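Local atomic coordinates of alpha-L-arabinofuranosidase B (PDB entry 6SXT), a protein that hydrolyses terminal non-reducing alpha-L-arabinofuranosyl residues from arabinan, arabinoxylan and arabinogalactan, and carries a C-terminal arabinose-binding domain. Residues G137-T140 against G141-E145. Residues are numbered along the deposited sequence; the frame is centred on the assembly and turned at random.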
loop_
_atom_site.group_PDB
_atom_site.type_symbol
_atom_site.label_atom_id
_atom_site.label_comp_id
_atom_site.label_asym_id
_atom_site.label_seq_id
_atom_site.Cartn_x
_atom_site.Cartn_y
_atom_site.Cartn_z
ATOM N N GLY A 137 -12.768 -21.763 -7.967
ATOM C CA GLY A 137 -13.670 -21.012 -8.835
ATOM C C GLY A 137 -12.979 -20.072 -9.802
ATOM O O GLY A 137 -13.659 -19.558 -10.689
ATOM N N THR A 138 -11.715 -19.759 -9.595
ATOM C CA THR A 138 -10.958 -18.846 -10.468
ATOM C C THR A 138 -10.725 -19.553 -11.792
ATOM O O THR A 138 -10.611 -20.821 -11.857
ATOM C CB THR A 138 -9.643 -18.418 -9.826
ATOM O OG1 THR A 138 -9.083 -19.612 -9.273
ATOM C CG2 THR A 138 -9.834 -17.374 -8.745
ATOM N N ALA A 139 -10.593 -18.744 -12.833
ATOM C CA ALA A 139 -10.333 -19.283 -14.185
ATOM C C ALA A 139 -8.956 -19.948 -14.246
ATOM O O ALA A 139 -7.933 -19.446 -13.701
ATOM C CB ALA A 139 -10.481 -18.174 -15.198
ATOM N N THR A 140 -8.902 -21.064 -14.989
ATOM C CA THR A 140 -7.633 -21.755 -15.266
ATOM C C THR A 140 -7.517 -21.997 -16.768
ATOM O O THR A 140 -8.530 -21.835 -17.490
ATOM C CB THR A 140 -7.491 -23.051 -14.449
ATOM O OG1 THR A 140 -8.554 -23.905 -14.854
ATOM C CG2 THR A 140 -7.489 -22.773 -12.956
ATOM N N GLY A 141 -6.307 -22.297 -17.215
ATOM C CA GLY A 141 -6.085 -22.559 -18.641
ATOM C C GLY A 141 -6.496 -21.348 -19.466
ATOM O O GLY A 141 -6.019 -20.239 -19.146
ATOM N N ASP A 142 -7.301 -21.546 -20.495
ATOM C CA ASP A 142 -7.698 -20.448 -21.414
ATOM C C ASP A 142 -9.084 -19.941 -21.046
ATOM O O ASP A 142 -9.734 -19.289 -21.859
ATOM C CB ASP A 142 -7.613 -20.960 -22.872
ATOM C CG ASP A 142 -7.402 -19.836 -23.879
ATOM O OD1 ASP A 142 -6.623 -18.875 -23.552
ATOM O OD2 ASP A 142 -7.979 -19.977 -24.980
ATOM N N GLU A 143 -9.613 -20.302 -19.873
ATOM C CA GLU A 143 -10.978 -19.897 -19.479
ATOM C C GLU A 143 -11.050 -18.368 -19.317
ATOM O O GLU A 143 -10.067 -17.759 -18.852
ATOM C CB GLU A 143 -11.425 -20.532 -18.174
ATOM C CG GLU A 143 -11.640 -22.045 -18.294
ATOM C CD GLU A 143 -11.752 -22.733 -16.957
ATOM O OE1 GLU A 143 -11.572 -22.094 -15.880
ATOM O OE2 GLU A 143 -12.054 -23.943 -16.988
ATOM N N ALA A 144 -12.234 -17.844 -19.595
ATOM C CA ALA A 144 -12.481 -16.405 -19.517
ATOM C C ALA A 144 -12.565 -15.964 -18.056
ATOM O O ALA A 144 -13.166 -16.622 -17.217
ATOM C CB ALA A 144 -13.708 -16.041 -20.259
ATOM N N GLU A 145 -12.103 -14.738 -17.861
ATOM C CA GLU A 145 -12.271 -14.050 -16.561
ATOM C C GLU A 145 -12.260 -12.539 -16.768
ATOM O O GLU A 145 -11.713 -12.032 -17.728
ATOM C CB GLU A 145 -11.149 -14.423 -15.580
ATOM C CG GLU A 145 -9.765 -13.997 -15.996
ATOM C CD GLU A 145 -8.641 -14.349 -15.056
ATOM O OE1 GLU A 145 -8.945 -14.880 -13.954
ATOM O OE2 GLU A 145 -7.469 -14.174 -15.419
HETATM O O HOH W 1 -11.148 -23.290 -13.617
HETATM O O HOH W 2 -11.102 -15.921 -12.390
#
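Glu143 folds its side chain back alongside Thr140, the two pointing the same way, and its carboxylate accepts the backbone N-H of Thr140. The bond from Thr140 N to Glu143 OE1 is 3.0 Å long and nearly straight (172° at the hydrogen), but the donor comes from above the carboxylate plane, 51° out of it. With CG anti to the carbonyl carbon of Glu143 (chi1 -69°) and an extended chain beyond, the acid crosses close to the Thr140 carbonyl oxygen, which lies 3.2 Å from Glu143 CB. A bridging water ties this polar cluster together: it donates to Glu143 OE1 at 2.6 Å and to Thr138 O, and accepts from Thr140 OG1. OE1 thus receives two hydrogen bonds, which should limit rotation of the carboxylate.

The backbone here forms a type II' beta turn from Thr140 to Glu143, closed by Glu143 N donating to Thr140 O (3.0 Å), with Gly141 at the positive-phi corner. The turn belongs to the connection between strands 130-132 and 145-152 of the catalytic domain, where Lys270 NZ is hydrogen-bonded to the carbonyl oxygens of Gly141 and Glu143.

Just before the turn, Ala139 points its methyl toward the returning chain, its CB 3.9 Å from Glu143 CB and 3.8 Å from Glu145 CB. Glu145, its CG set between backbone N and carbonyl carbon, runs extended past this methyl. A second water accepts from Ala139 N and donates to Glu145 OE1, 2.9 Å from that oxygen. The same OE1 takes a hydrogen bond from Asn166 ND2, whose amide also donates to Ala139 O, while Glu145 OE2 lies close to the like-charged Glu180, a proximity that might raise the pKa of one of the two acids.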